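Local structure of membrane-bound lytic murein transglycosylase A (Burkholderia pseudomallei, 6QK4) at residues D160-F165 with G217-A222; P194-G199 with T235-V240. The protein probably cleaves the beta-1,4 linkage between N-acetylmuramic acid and N-acetylglucosamine in peptidoglycan as a lytic transglycosylase, leaving a 1,6-anhydro-muramic acid end. All blocks are in the same frame, centred on the assembly; numbering follows the deposited sequence.

In the fold
Interactions 1 and 2 lie side by side within the MltA-specific insert domain, their centres about 14 Å apart. Interaction 1 is the more buried: two helices, 161-170 and 215-224, meet through isoleucine and alanine side chains and the aliphatic part of Lys-219, with a long Glu-163 to Lys-219 salt bridge, secondary to the one Lys-219 makes with Asp-326. Interaction 2 is only partly buried and joins two loops, residues 235-239 and the lead-in to helix 198-204; an amide oxygen, proline rings and an arginine do the work there. Their segments alternate along the chain. Phe-165 and Ile-218 of the first reach Ile-198 of the second, and Phe-165 CZ also lies 3.4 Å from Asn-236 ND2.

Interaction 1: residues D160-F165 with G217-A222; sequences DPIEAF and GIKAWA
Apolar packing centres on Ile-162, whose side chain projects from the first turn of helix 161-170 onto helix 215-224. Its CG2, anti to the backbone N (chi1 of -54° for CG1), lies 3.9 Å from Ile-218 CG2, the two side chains crossing obliquely. The other branch runs toward Ala-222: Ile-162 CG1 is 4.0 Å from Ala-222 CB, and CD1 touches both that methyl and Ile-218 CG2. The aliphatic part of Lys-219 completes this patch, sliding past Ile-162 in the opposite direction with its CG 3.8 Å from Ile-162 CG2. Leu-233 of helix 229-234 also packs on Ile-162.

The charged contact is at the far end of the lysine. The nearly extended chain of Lys-219 sets its CE 3.5 Å from Glu-163 CG. A bend at the last torsion (chi4 142°) then places Lys-219 NZ 3.4 Å from Glu-163 OE2. This salt bridge is long and its hydrogen bond weak; the stronger polar partner of NZ is the salt-bridged Asp-326 of helix 326-334, and Gln-216 OE1 accepts as well. Asp-160, with opposite charge nearby, probably adds to the field around the ammonium group without touching it.

Capping fixes the start of the first helix. Asp-160 OD1 accepts from Glu-163 N at 2.9 Å, the donor standing above the carboxylate plane, and weakly from Ile-162 N. The carboxylate thus meets the helix end, whose dipole would be expected to stabilise its negative charge.

The short axes pass 10.3 Å apart at 145°, closer to antiparallel than to perpendicular: a helix-helix packing within the MltA-specific insert domain, with an Asp N-cap beginning one of the pair.

Interaction 2: residues P194-G199 with T235-V240; sequences PYRSIG and TNPRFV
Asn-236 reaches from the 235-240 loop into the backbone of 194-199. Asn-236 CB lies 3.3 Å from Arg-196 O, and CG, anti to the backbone N (chi1 172°), carries the amide in beside Tyr-195 and Arg-196. Asn-236 OD1 accepts from Arg-196 N at 3.0 Å across the contact and from Arg-238 N at 3.1 Å within its own loop. The second bond closes an Asx turn. Both donors stand above the carbonyl plane, not on a lone pair, 55° and 67° out of it. At the tip, Asn-236 ND2 lies 3.7 Å from Tyr-195 CD1, with the amide plane nearly perpendicular to the tyrosine ring; Phe-165 of helix 161-170 packs on the same amide.

Beside this amide, Pro-237 points toward the other loop. Its CG approaches Pro-194 O to 3.0 Å. The same CG-CD edge also lies across the extended chain of Arg-196, the two side chains crossing at about a right angle, with Pro-237 CD 3.6 Å from Arg-196 CG. The same proline CG sits over the centre of one guanidinium face. Arg-238 touches Tyr-195 at its base, CD against the tyrosine CB, while its NH1 bonds to Gln-193 O. At the other end, Ile-198 CG2 rests on Thr-235 OG1, itself bonded to Leu-232 O.

One buried amide oxygen therefore satisfies two backbone N-H groups, one from each loop. With proline CH groups lying against a carbonyl and a guanidinium, the two irregular segments are joined largely by side-chain-to-backbone bonding and close packing.

Interaction 1: residues D160-F165 with G217-A222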
# COMPACT_ATOMS: atom_id res chain seq x y z
N ASP A 160 9.30 18.77 -0.45
CA ASP A 160 10.48 17.98 -0.67
C ASP A 160 10.48 17.51 -2.12
O ASP A 160 9.44 16.99 -2.58
CB ASP A 160 10.47 16.78 0.28
CG ASP A 160 11.76 16.01 0.25
OD1 ASP A 160 12.02 15.37 -0.77
OD2 ASP A 160 12.51 16.10 1.24
N PRO A 161 11.59 17.64 -2.85
CA PRO A 161 11.58 17.28 -4.28
C PRO A 161 11.72 15.77 -4.45
O PRO A 161 11.25 15.23 -5.46
CB PRO A 161 12.78 18.06 -4.85
CG PRO A 161 13.71 18.19 -3.70
CD PRO A 161 12.82 18.33 -2.45
N ILE A 162 12.33 15.10 -3.47
CA ILE A 162 12.43 13.64 -3.48
C ILE A 162 11.07 13.00 -3.24
O ILE A 162 10.67 12.06 -3.94
CB ILE A 162 13.46 13.13 -2.45
CG1 ILE A 162 14.83 13.80 -2.64
CG2 ILE A 162 13.57 11.59 -2.50
CD1 ILE A 162 15.56 13.37 -3.87
N GLU A 163 10.30 13.51 -2.26
CA GLU A 163 8.93 13.05 -2.10
C GLU A 163 8.08 13.29 -3.34
O GLU A 163 7.25 12.44 -3.69
CB GLU A 163 8.28 13.72 -0.89
CG GLU A 163 9.02 13.44 0.40
CD GLU A 163 8.37 14.04 1.64
OE1 GLU A 163 7.17 14.33 1.63
OE2 GLU A 163 9.10 14.20 2.65
N ALA A 164 8.22 14.45 -3.99
CA ALA A 164 7.48 14.72 -5.22
C ALA A 164 7.81 13.69 -6.29
O ALA A 164 6.93 13.17 -6.98
CB ALA A 164 7.81 16.14 -5.73
N PHE A 165 9.10 13.40 -6.43
CA PHE A 165 9.57 12.40 -7.38
C PHE A 165 8.93 11.05 -7.12
O PHE A 165 8.50 10.36 -8.05
CB PHE A 165 11.08 12.30 -7.27
CG PHE A 165 11.71 11.39 -8.24
CD1 PHE A 165 11.83 10.01 -7.96
CD2 PHE A 165 12.23 11.90 -9.45
CE1 PHE A 165 12.47 9.14 -8.87
CE2 PHE A 165 12.89 11.03 -10.37
CZ PHE A 165 13.01 9.67 -10.07
N GLY A 217 17.16 6.65 2.30
CA GLY A 217 18.60 6.82 2.02
C GLY A 217 18.85 7.85 0.94
O GLY A 217 19.83 8.61 0.98
N ILE A 218 17.94 7.90 -0.05
CA ILE A 218 18.05 8.89 -1.11
C ILE A 218 17.82 10.28 -0.55
O ILE A 218 18.58 11.22 -0.84
CB ILE A 218 17.05 8.54 -2.23
CG1 ILE A 218 17.44 7.17 -2.86
CG2 ILE A 218 16.96 9.72 -3.26
CD1 ILE A 218 16.42 6.65 -3.85
N LYS A 219 16.80 10.44 0.31
CA LYS A 219 16.59 11.73 0.98
C LYS A 219 17.83 12.14 1.76
O LYS A 219 18.16 13.33 1.83
CB LYS A 219 15.40 11.67 1.93
CG LYS A 219 14.02 11.70 1.32
CD LYS A 219 12.99 12.04 2.41
CE LYS A 219 11.58 11.72 1.97
NZ LYS A 219 10.68 11.16 3.05
N ALA A 220 18.52 11.17 2.37
CA ALA A 220 19.66 11.54 3.19
C ALA A 220 20.80 12.02 2.30
O ALA A 220 21.41 13.07 2.56
CB ALA A 220 20.09 10.35 4.06
N TRP A 221 21.06 11.27 1.23
CA TRP A 221 22.06 11.68 0.25
C TRP A 221 21.76 13.07 -0.32
O TRP A 221 22.68 13.86 -0.55
CB TRP A 221 22.13 10.65 -0.87
CG TRP A 221 23.21 10.95 -1.86
CD1 TRP A 221 24.49 10.45 -1.87
CD2 TRP A 221 23.10 11.79 -3.01
NE1 TRP A 221 25.19 10.95 -2.95
CE2 TRP A 221 24.36 11.78 -3.66
CE3 TRP A 221 22.06 12.57 -3.54
CZ2 TRP A 221 24.59 12.51 -4.83
CZ3 TRP A 221 22.30 13.30 -4.70
CH2 TRP A 221 23.55 13.25 -5.33
N ALA A 222 20.49 13.34 -0.61
CA ALA A 222 20.08 14.66 -1.11
C ALA A 222 20.35 15.75 -0.08
O ALA A 222 20.82 16.84 -0.44
CB ALA A 222 18.59 14.63 -1.48

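Interaction 2: residues P194-G199 with T235-V240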
# COMPACT_ATOMS: atom_id res chain seq x y z
N PRO A 194 11.10 7.06 -20.95
CA PRO A 194 11.42 5.88 -20.13
C PRO A 194 11.71 6.24 -18.67
O PRO A 194 12.34 7.26 -18.38
CB PRO A 194 12.66 5.30 -20.80
CG PRO A 194 12.71 5.93 -22.15
CD PRO A 194 12.07 7.26 -22.04
N TYR A 195 11.24 5.38 -17.75
CA TYR A 195 11.63 5.49 -16.35
C TYR A 195 13.07 5.02 -16.15
O TYR A 195 13.51 4.05 -16.77
CB TYR A 195 10.69 4.66 -15.45
CG TYR A 195 11.09 4.66 -13.99
CD1 TYR A 195 11.00 5.82 -13.23
CD2 TYR A 195 11.58 3.51 -13.37
CE1 TYR A 195 11.39 5.85 -11.90
CE2 TYR A 195 11.97 3.54 -12.02
CZ TYR A 195 11.86 4.71 -11.29
OH TYR A 195 12.23 4.78 -9.95
N ARG A 196 13.80 5.72 -15.29
CA ARG A 196 15.14 5.31 -14.88
C ARG A 196 15.29 5.62 -13.40
O ARG A 196 15.23 6.78 -13.00
CB ARG A 196 16.24 6.01 -15.68
CG ARG A 196 16.05 5.94 -17.17
CD ARG A 196 17.32 6.25 -17.92
NE ARG A 196 17.04 6.30 -19.36
CZ ARG A 196 17.61 7.15 -20.21
NH1 ARG A 196 18.53 8.01 -19.79
NH2 ARG A 196 17.28 7.11 -21.50
N SER A 197 15.55 4.59 -12.60
CA SER A 197 15.55 4.76 -11.16
C SER A 197 16.77 5.55 -10.67
O SER A 197 17.93 5.18 -10.93
CB SER A 197 15.50 3.38 -10.49
OG SER A 197 16.23 3.47 -9.29
N ILE A 198 16.52 6.61 -9.91
CA ILE A 198 17.62 7.35 -9.30
C ILE A 198 18.31 6.55 -8.20
O ILE A 198 19.48 6.81 -7.90
CB ILE A 198 17.13 8.72 -8.80
CG1 ILE A 198 16.05 8.55 -7.69
CG2 ILE A 198 16.60 9.51 -9.97
CD1 ILE A 198 15.63 9.90 -7.02
N GLY A 199 17.62 5.61 -7.56
CA GLY A 199 18.33 4.76 -6.61
C GLY A 199 19.40 3.92 -7.28
O GLY A 199 20.52 3.79 -6.77
N THR A 235 18.18 12.64 -14.25
CA THR A 235 18.57 11.38 -14.87
C THR A 235 17.39 10.46 -15.16
O THR A 235 17.60 9.43 -15.79
CB THR A 235 19.60 10.64 -14.01
OG1 THR A 235 18.96 10.16 -12.83
CG2 THR A 235 20.76 11.53 -13.64
N ASN A 236 16.17 10.78 -14.67
CA ASN A 236 14.96 10.04 -15.00
C ASN A 236 14.16 10.81 -16.03
O ASN A 236 13.46 11.77 -15.66
CB ASN A 236 14.11 9.77 -13.74
CG ASN A 236 12.75 9.17 -14.09
OD1 ASN A 236 12.63 8.50 -15.11
ND2 ASN A 236 11.71 9.41 -13.25
N PRO A 237 14.15 10.41 -17.29
CA PRO A 237 13.43 11.21 -18.30
C PRO A 237 11.92 11.19 -18.12
O PRO A 237 11.24 12.11 -18.60
CB PRO A 237 13.86 10.59 -19.64
CG PRO A 237 14.36 9.25 -19.31
CD PRO A 237 14.87 9.26 -17.88
N ARG A 238 11.38 10.19 -17.43
CA ARG A 238 9.93 10.15 -17.27
C ARG A 238 9.45 11.27 -16.34
O ARG A 238 10.13 11.62 -15.36
CB ARG A 238 9.51 8.79 -16.73
CG ARG A 238 8.03 8.56 -16.83
CD ARG A 238 7.73 7.15 -16.39
NE ARG A 238 6.34 6.78 -16.62
CZ ARG A 238 5.79 6.58 -17.82
NH1 ARG A 238 6.50 6.73 -18.95
NH2 ARG A 238 4.50 6.23 -17.91
N PHE A 239 8.28 11.82 -16.67
CA PHE A 239 7.61 12.90 -15.93
C PHE A 239 6.11 12.63 -15.84
O PHE A 239 5.44 12.51 -16.87
CB PHE A 239 7.85 14.28 -16.57
CG PHE A 239 7.62 15.41 -15.62
CD1 PHE A 239 8.65 15.82 -14.76
CD2 PHE A 239 6.37 16.00 -15.51
CE1 PHE A 239 8.42 16.86 -13.85
CE2 PHE A 239 6.12 17.02 -14.59
CZ PHE A 239 7.15 17.43 -13.75
N VAL A 240 5.56 12.63 -14.62
CA VAL A 240 4.17 12.28 -14.40
C VAL A 240 3.40 13.51 -13.94
O VAL A 240 3.89 14.27 -13.10
CB VAL A 240 4.08 11.14 -13.37
CG1 VAL A 240 2.63 10.86 -12.93
CG2 VAL A 240 4.81 9.90 -13.91